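Local structure of group II chitinase (6JAV) at residues Phe43-Asn48 with Thr53-Trp58; Val301-Tyr306 with Asp324-Lys329. The protein probably hydrolyses internal linkages of chitin as an insect endochitinase, of which this chain is one family 18 catalytic domain, here bound to an inhibitor. All coordinates share one frame; numbering follows the deposited sequence.

From the N terminus, the chain first reaches contact 1, where it turns back after strand 38-46 and strand 52-54 runs antiparallel to its end. Residues 43-48 thus meet residues 53-58 in a beta hairpin that extends a TIM-barrel strand and leads into helix 57-62. Much later, contact 2 closes a wider loop of seventeen residues. Residues 301-306 lie in the excursion between barrel strand 244-257 and helix 325-337, consistent with the alpha/beta insertion domain of family 18 chitinases; the contact ties it to the helix leading to barrel strand 342-346. The two loops follow in series, neither nested nor crossed. The centres of contacts 1 and 2 are about 38 Å apart.

Contact 1. Residues Phe43-Asn48 with Thr53-Trp58; sequences FAVLGN and TAHDTW
Thr-53 and Val-45 face each other as an antiparallel hydrogen-bonded pair, held by two backbone bonds: Val-45 N to Thr-53 O at 2.9 Å, almost straight at 177°, and Thr-53 N to Val-45 O, also 2.9 Å but more bent. Both side chains stand on the same face of the hairpin and cross at a slant. Their CG2 methyls meet at 3.8 Å, Val-45 CG2 to Thr-53 CG2. On Thr-53 the methyl sits between the backbone N and the carbonyl carbon, with OG1 turned anti to N (chi1 -170°), which puts CG2, not OG1, against Val-45 CG2. The other valine branch serves His-55: Val-45 CG1 lies 3.9 Å from His-55 CB and slants against the ring near CD2. One residue before Ala-44, Phe-43 O comes within 3.3 Å of His-55 CB. A water bridges the two backbones, donating to Phe-43 O at 2.7 Å and accepting from His-55 N at 3.0 Å. Beyond the histidine, Asp-56 serves as N-cap of helix 57-62, its OD1 accepting from Ser-59 N while OD2 bonds to Tyr-19 OH. Strand 38-46 also pairs in parallel with strands 8-14 and 78-84, so this is a short antiparallel hairpin grown from the end of a strand of the family 18 TIM barrel.

Contact 2. Residues Val301-Tyr306 with Asp324-Lys329; sequences VVKDPY and DVEIIK
A salt-bridge network at the N-terminal end of helix 325-337 joins that helix to the loop after strand 300-302, part of the segment between barrel strand 244-257 and the helix, consistent with the alpha/beta insertion domain of family 18 chitinases. Lys-303 supplies the cation, and Asp-324 and Glu-326 the two carboxylates. The ammonium NZ of Lys-303 donates to Asp-324 OD2 at 2.8 Å, meeting it on the syn side and 27° out of the carboxylate plane. A longer salt bridge, 3.2 Å, runs from Lys-303 NZ to Glu-326 OE2. The lysine chain bends at its third torsion (chi3 83°), and this brings CE as well as NZ up to the acids, with Lys-303 CE 3.1 Å from Glu-326 OE2. With chi1 at -173° and the chain extended past CG, Glu-326 carries OE2 out to the lysine. Asp-324 has a second task: as N-cap it accepts from Ile-327 N through OD1, 3.0 Å long, so each of its oxygens has its own donor. A water adds another link, donating both to Asp-304 O and to Glu-326 OE2. In the loop itself, Tyr-306 N bonds to Asp-304 OD1, closing an Asx turn. With one ammonium between two carboxylates, the lysine probably eases the repulsion between the acids, and the cap and the lysine together probably restrict the rotation of the Asp-324 carboxylate.

Contact 1. Residues Phe43-Asn48 with Thr53-Trp58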
ATOM      1  N   PHE A  43      -2.521 -11.326   2.936  1.00 11.40           N
ATOM      2  CA  PHE A  43      -3.545 -11.332   1.890  1.00  9.48           C
ATOM      3  C   PHE A  43      -4.188 -12.716   1.899  1.00 11.60           C
ATOM      4  O   PHE A  43      -3.552 -13.720   2.284  1.00 13.86           O
ATOM      5  CB  PHE A  43      -2.902 -11.200   0.502  1.00 11.07           C
ATOM      6  CG  PHE A  43      -2.360  -9.837   0.208  1.00 10.86           C
ATOM      7  CD1 PHE A  43      -3.211  -8.803  -0.088  1.00 11.72           C
ATOM      8  CD2 PHE A  43      -0.997  -9.602   0.234  1.00 13.54           C
ATOM      9  CE1 PHE A  43      -2.723  -7.529  -0.368  1.00 11.73           C
ATOM     10  CE2 PHE A  43      -0.496  -8.337  -0.039  1.00 14.20           C
ATOM     11  CZ  PHE A  43      -1.366  -7.301  -0.336  1.00 13.02           C
ATOM     12  N   ALA A  44      -5.431 -12.788   1.449  1.00  9.94           N
ATOM     13  CA  ALA A  44      -6.024 -14.000   0.894  1.00  9.66           C
ATOM     14  C   ALA A  44      -5.728 -14.043  -0.606  1.00 10.48           C
ATOM     15  O   ALA A  44      -5.354 -13.035  -1.217  1.00 10.81           O
ATOM     16  CB  ALA A  44      -7.532 -14.004   1.137  1.00 11.23           C
ATOM     17  N   VAL A  45      -5.859 -15.225  -1.200  1.00 10.66           N
ATOM     18  CA  VAL A  45      -5.475 -15.418  -2.600  1.00 10.87           C
ATOM     19  C   VAL A  45      -6.621 -16.083  -3.356  1.00 11.13           C
ATOM     20  O   VAL A  45      -7.556 -16.622  -2.763  1.00 12.15           O
ATOM     21  CB  VAL A  45      -4.169 -16.220  -2.750  1.00 11.30           C
ATOM     22  CG1 VAL A  45      -3.015 -15.439  -2.138  1.00 12.72           C
ATOM     23  CG2 VAL A  45      -4.308 -17.596  -2.099  1.00 14.20           C
ATOM     24  N   LEU A  46      -6.509 -16.078  -4.692  1.00 11.06           N
ATOM     25  CA  LEU A  46      -7.506 -16.725  -5.543  1.00 12.14           C
ATOM     26  C   LEU A  46      -7.087 -18.169  -5.789  1.00 11.57           C
ATOM     27  O   LEU A  46      -6.044 -18.419  -6.393  1.00 13.89           O
ATOM     28  CB  LEU A  46      -7.646 -15.971  -6.870  1.00 13.47           C
ATOM     29  CG  LEU A  46      -8.851 -16.410  -7.716  1.00 13.74           C
ATOM     30  CD1 LEU A  46     -10.170 -16.131  -6.987  1.00 16.07           C
ATOM     31  CD2 LEU A  46      -8.798 -15.709  -9.089  1.00 14.77           C
ATOM     32  N   GLY A  47      -7.895 -19.111  -5.317  1.00 12.54           N
ATOM     33  CA  GLY A  47      -7.581 -20.515  -5.500  1.00 13.93           C
ATOM     34  C   GLY A  47      -7.786 -20.974  -6.931  1.00 16.49           C
ATOM     35  O   GLY A  47      -8.369 -20.284  -7.776  1.00 17.61           O
ATOM     36  N   ASN A  48      -7.302 -22.192  -7.200  1.00 18.23           N
ATOM     37  CA  ASN A  48      -7.411 -22.772  -8.539  1.00 22.99           C
ATOM     38  C   ASN A  48      -8.848 -23.090  -8.929  1.00 21.80           C
ATOM     39  O   ASN A  48      -9.132 -23.243 -10.122  1.00 27.65           O
ATOM     40  CB  ASN A  48      -6.569 -24.047  -8.642  1.00 29.87           C
ATOM     41  CG  ASN A  48      -5.087 -23.756  -8.656  1.00 45.84           C
ATOM     42  OD1 ASN A  48      -4.366 -24.100  -7.722  1.00 60.94           O
ATOM     43  ND2 ASN A  48      -4.625 -23.098  -9.715  1.00 51.30           N
ATOM     44  N   THR A  53      -9.303 -17.980  -0.946  1.00 11.18           N
ATOM     45  CA  THR A  53      -8.809 -18.969   0.003  1.00 15.30           C
ATOM     46  C   THR A  53      -7.654 -18.377   0.803  1.00 13.40           C
ATOM     47  O   THR A  53      -7.001 -17.421   0.382  1.00 12.07           O
ATOM     48  CB  THR A  53      -8.409 -20.274  -0.694  1.00 22.05           C
ATOM     49  OG1 THR A  53      -8.161 -21.288   0.287  1.00 31.97           O
ATOM     50  CG2 THR A  53      -7.186 -20.082  -1.510  1.00 19.02           C
ATOM     51  N   ALA A  54      -7.411 -18.946   1.976  1.00 13.36           N
ATOM     52  CA  ALA A  54      -6.301 -18.463   2.791  1.00 11.51           C
ATOM     53  C   ALA A  54      -4.963 -18.757   2.126  1.00 14.40           C
ATOM     54  O   ALA A  54      -4.752 -19.832   1.545  1.00 17.00           O
ATOM     55  CB  ALA A  54      -6.319 -19.127   4.170  1.00 15.61           C
ATOM     56  N   HIS A  55      -4.059 -17.782   2.216  1.00 13.79           N
ATOM     57  CA  HIS A  55      -2.729 -17.926   1.646  1.00 14.83           C
ATOM     58  C   HIS A  55      -1.841 -18.819   2.497  1.00 16.79           C
ATOM     59  O   HIS A  55      -1.107 -19.653   1.966  1.00 17.37           O
ATOM     60  CB  HIS A  55      -2.093 -16.541   1.528  1.00 17.65           C
ATOM     61  CG  HIS A  55      -0.650 -16.581   1.160  1.00 26.71           C
ATOM     62  ND1 HIS A  55       0.348 -16.152   2.010  1.00 34.14           N
ATOM     63  CD2 HIS A  55      -0.031 -17.021   0.037  1.00 25.99           C
ATOM     64  CE1 HIS A  55       1.519 -16.304   1.416  1.00 27.52           C
ATOM     65  NE2 HIS A  55       1.316 -16.836   0.222  1.00 30.56           N
ATOM     66  N   ASP A  56      -1.893 -18.664   3.818  1.00 14.11           N
ATOM     67  CA  ASP A  56      -0.971 -19.359   4.717  1.00 12.97           C
ATOM     68  C   ASP A  56      -1.841 -20.013   5.787  1.00 12.76           C
ATOM     69  O   ASP A  56      -2.168 -19.398   6.801  1.00 14.14           O
ATOM     70  CB  ASP A  56       0.005 -18.316   5.288  1.00 13.20           C
ATOM     71  CG  ASP A  56       0.953 -18.886   6.324  1.00 14.88           C
ATOM     72  OD1 ASP A  56       0.832 -20.066   6.675  1.00 16.82           O
ATOM     73  OD2 ASP A  56       1.834 -18.116   6.773  1.00 18.64           O
ATOM     74  N   THR A  57      -2.204 -21.291   5.588  1.00 12.32           N
ATOM     75  CA  THR A  57      -3.077 -21.928   6.572  1.00 14.12           C
ATOM     76  C   THR A  57      -2.424 -22.030   7.949  1.00 16.27           C
ATOM     77  O   THR A  57      -3.133 -21.952   8.966  1.00 15.02           O
ATOM     78  CB  THR A  57      -3.563 -23.287   6.073  1.00 18.28           C
ATOM     79  OG1 THR A  57      -2.435 -24.128   5.849  1.00 20.22           O
ATOM     80  CG2 THR A  57      -4.341 -23.119   4.788  1.00 19.12           C
ATOM     81  N   TRP A  58      -1.093 -22.172   8.008  1.00 14.33           N
ATOM     82  CA  TRP A  58      -0.410 -22.309   9.300  1.00 12.32           C
ATOM     83  C   TRP A  58      -0.630 -21.066  10.159  1.00 14.11           C
ATOM     84  O   TRP A  58      -0.941 -21.172  11.353  1.00 14.75           O
ATOM     85  CB  TRP A  58       1.094 -22.579   9.100  1.00 14.33           C
ATOM     86  CG  TRP A  58       1.981 -22.562  10.377  1.00 14.25           C
ATOM     87  CD1 TRP A  58       3.007 -21.703  10.655  1.00 14.02           C
ATOM     88  CD2 TRP A  58       1.905 -23.455  11.485  1.00 18.12           C
ATOM     89  NE1 TRP A  58       3.574 -22.005  11.875  1.00 20.35           N
ATOM     90  CE2 TRP A  58       2.909 -23.080  12.404  1.00 16.77           C
ATOM     91  CE3 TRP A  58       1.086 -24.525  11.789  1.00 15.48           C
ATOM     92  CZ2 TRP A  58       3.102 -23.748  13.619  1.00 18.15           C
ATOM     93  CZ3 TRP A  58       1.265 -25.188  13.007  1.00 19.28           C
ATOM     94  CH2 TRP A  58       2.260 -24.792  13.901  1.00 16.53           C
TER
HETATM   95  O   HOH W   1      -4.904 -15.445   3.847  1.00 14.48           O

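Contact 2. Residues Val301-Tyr306 with Asp324-Lys329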
ATOM      1  N   VAL A 301      22.606  11.345   4.406  1.00 14.76           N
ATOM      2  CA  VAL A 301      21.214  11.658   4.076  1.00 14.81           C
ATOM      3  C   VAL A 301      21.175  12.935   3.248  1.00 16.77           C
ATOM      4  O   VAL A 301      21.825  13.924   3.606  1.00 19.12           O
ATOM      5  CB  VAL A 301      20.379  11.825   5.351  1.00 17.23           C
ATOM      6  CG1 VAL A 301      18.959  12.208   4.999  1.00 17.04           C
ATOM      7  CG2 VAL A 301      20.432  10.533   6.166  1.00 17.58           C
ATOM      8  N   VAL A 302      20.415  12.924   2.153  1.00 15.46           N
ATOM      9  CA  VAL A 302      20.176  14.127   1.351  1.00 14.60           C
ATOM     10  C   VAL A 302      18.680  14.422   1.388  1.00 14.08           C
ATOM     11  O   VAL A 302      17.872  13.576   0.975  1.00 14.64           O
ATOM     12  CB  VAL A 302      20.652  13.953  -0.094  1.00 16.20           C
ATOM     13  CG1 VAL A 302      20.326  15.204  -0.937  1.00 16.49           C
ATOM     14  CG2 VAL A 302      22.157  13.611  -0.146  1.00 17.81           C
ATOM     15  N   LYS A 303      18.310  15.612   1.865  1.00 14.30           N
ATOM     16  CA  LYS A 303      16.914  16.046   1.903  1.00 14.52           C
ATOM     17  C   LYS A 303      16.639  17.030   0.776  1.00 17.45           C
ATOM     18  O   LYS A 303      17.553  17.654   0.232  1.00 17.79           O
ATOM     19  CB  LYS A 303      16.578  16.680   3.248  1.00 18.38           C
ATOM     20  CG  LYS A 303      16.780  15.694   4.403  1.00 22.51           C
ATOM     21  CD  LYS A 303      16.230  16.234   5.708  1.00 33.05           C
ATOM     22  CE  LYS A 303      14.737  15.983   5.801  1.00 47.31           C
ATOM     23  NZ  LYS A 303      14.220  15.898   7.212  1.00 48.08           N
ATOM     24  N   ASP A 304      15.365  17.123   0.398  1.00 14.43           N
ATOM     25  CA  ASP A 304      14.930  18.115  -0.583  1.00 16.93           C
ATOM     26  C   ASP A 304      14.448  19.345   0.171  1.00 15.69           C
ATOM     27  O   ASP A 304      13.431  19.273   0.866  1.00 15.60           O
ATOM     28  CB  ASP A 304      13.813  17.544  -1.446  1.00 13.01           C
ATOM     29  CG  ASP A 304      13.243  18.555  -2.418  1.00 16.56           C
ATOM     30  OD1 ASP A 304      13.809  19.660  -2.564  1.00 16.56           O
ATOM     31  OD2 ASP A 304      12.192  18.253  -3.037  1.00 16.68           O
ATOM     32  N   PRO A 305      15.137  20.483   0.066  1.00 14.57           N
ATOM     33  CA  PRO A 305      14.717  21.675   0.815  1.00 13.97           C
ATOM     34  C   PRO A 305      13.348  22.203   0.416  1.00 14.01           C
ATOM     35  O   PRO A 305      12.698  22.871   1.230  1.00 18.69           O
ATOM     36  CB  PRO A 305      15.835  22.685   0.500  1.00 16.82           C
ATOM     37  CG  PRO A 305      16.346  22.253  -0.846  1.00 18.04           C
ATOM     38  CD  PRO A 305      16.288  20.731  -0.815  1.00 15.32           C
ATOM     39  N   TYR A 306      12.877  21.915  -0.801  1.00 14.18           N
ATOM     40  CA  TYR A 306      11.531  22.292  -1.222  1.00 15.54           C
ATOM     41  C   TYR A 306      10.484  21.242  -0.857  1.00 16.32           C
ATOM     42  O   TYR A 306       9.291  21.465  -1.100  1.00 16.75           O
ATOM     43  CB  TYR A 306      11.514  22.527  -2.733  1.00 17.59           C
ATOM     44  CG  TYR A 306      12.275  23.783  -3.140  1.00 17.04           C
ATOM     45  CD1 TYR A 306      11.803  25.044  -2.805  1.00 27.57           C
ATOM     46  CD2 TYR A 306      13.461  23.692  -3.847  1.00 22.19           C
ATOM     47  CE1 TYR A 306      12.505  26.196  -3.168  1.00 24.02           C
ATOM     48  CE2 TYR A 306      14.164  24.837  -4.215  1.00 25.28           C
ATOM     49  CZ  TYR A 306      13.671  26.078  -3.882  1.00 28.13           C
ATOM     50  OH  TYR A 306      14.356  27.224  -4.234  1.00 28.39           O
ATOM     51  N   ASP A 324      10.641  10.229   5.505  1.00 12.24           N
ATOM     52  CA  ASP A 324      10.899  10.546   6.899  1.00 12.12           C
ATOM     53  C   ASP A 324       9.707  11.278   7.521  1.00 12.26           C
ATOM     54  O   ASP A 324       8.705  11.570   6.865  1.00 11.75           O
ATOM     55  CB  ASP A 324      12.219  11.315   7.050  1.00 11.79           C
ATOM     56  CG  ASP A 324      12.217  12.697   6.373  1.00 19.64           C
ATOM     57  OD1 ASP A 324      11.263  13.102   5.683  1.00 14.01           O
ATOM     58  OD2 ASP A 324      13.246  13.400   6.515  1.00 24.61           O
ATOM     59  N   VAL A 325       9.805  11.571   8.819  1.00 11.94           N
ATOM     60  CA  VAL A 325       8.721  12.264   9.513  1.00 13.30           C
ATOM     61  C   VAL A 325       8.423  13.601   8.852  1.00 13.83           C
ATOM     62  O   VAL A 325       7.258  13.996   8.725  1.00 13.97           O
ATOM     63  CB  VAL A 325       9.054  12.415  11.015  1.00 13.08           C
ATOM     64  CG1 VAL A 325       8.145  13.421  11.667  1.00 20.23           C
ATOM     65  CG2 VAL A 325       8.993  11.050  11.684  1.00 15.43           C
ATOM     66  N   GLU A 326       9.461  14.325   8.420  1.00 12.28           N
ATOM     67  CA  GLU A 326       9.230  15.641   7.828  1.00 14.09           C
ATOM     68  C   GLU A 326       8.341  15.549   6.583  1.00 15.05           C
ATOM     69  O   GLU A 326       7.340  16.278   6.462  1.00 13.65           O
ATOM     70  CB  GLU A 326      10.567  16.307   7.500  1.00 16.52           C
ATOM     71  CG  GLU A 326      10.400  17.744   7.050  1.00 21.84           C
ATOM     72  CD  GLU A 326      11.684  18.352   6.516  1.00 40.37           C
ATOM     73  OE1 GLU A 326      12.099  19.407   7.042  1.00 45.09           O
ATOM     74  OE2 GLU A 326      12.262  17.786   5.561  1.00 32.32           O
ATOM     75  N   ILE A 327       8.690  14.668   5.638  1.00 12.75           N
ATOM     76  CA  ILE A 327       7.880  14.596   4.420  1.00 12.53           C
ATOM     77  C   ILE A 327       6.502  14.009   4.707  1.00 12.81           C
ATOM     78  O   ILE A 327       5.520  14.375   4.046  1.00 13.34           O
ATOM     79  CB  ILE A 327       8.605  13.873   3.270  1.00 11.47           C
ATOM     80  CG1 ILE A 327       8.010  14.246   1.900  1.00 11.86           C
ATOM     81  CG2 ILE A 327       8.545  12.351   3.454  1.00 13.10           C
ATOM     82  CD1 ILE A 327       8.249  15.706   1.503  1.00 15.76           C
ATOM     83  N   ILE A 328       6.396  13.116   5.695  1.00 12.60           N
ATOM     84  CA  ILE A 328       5.092  12.577   6.072  1.00 10.99           C
ATOM     85  C   ILE A 328       4.173  13.699   6.536  1.00 12.34           C
ATOM     86  O   ILE A 328       2.988  13.755   6.150  1.00 13.11           O
ATOM     87  CB  ILE A 328       5.282  11.486   7.140  1.00 13.03           C
ATOM     88  CG1 ILE A 328       5.910  10.219   6.529  1.00 18.67           C
ATOM     89  CG2 ILE A 328       3.971  11.209   7.855  1.00 17.35           C
ATOM     90  CD1 ILE A 328       5.041   9.415   5.571  1.00 27.76           C
ATOM     91  N   LYS A 329       4.684  14.617   7.366  1.00 12.89           N
ATOM     92  CA  LYS A 329       3.855  15.736   7.790  1.00 13.42           C
ATOM     93  C   LYS A 329       3.407  16.571   6.599  1.00 14.32           C
ATOM     94  O   LYS A 329       2.245  17.010   6.536  1.00 15.47           O
ATOM     95  CB  LYS A 329       4.586  16.610   8.814  1.00 20.01           C
ATOM     96  CG  LYS A 329       4.790  15.928  10.156  1.00 24.83           C
ATOM     97  CD  LYS A 329       5.991  16.533  10.861  1.00 35.37           C
ATOM     98  CE  LYS A 329       5.909  16.398  12.371  1.00 44.36           C
ATOM     99  NZ  LYS A 329       6.788  17.408  13.049  1.00 46.67           N
TER
HETATM  100  O   HOH W   2      13.885  19.453   3.747  1.00 27.97           O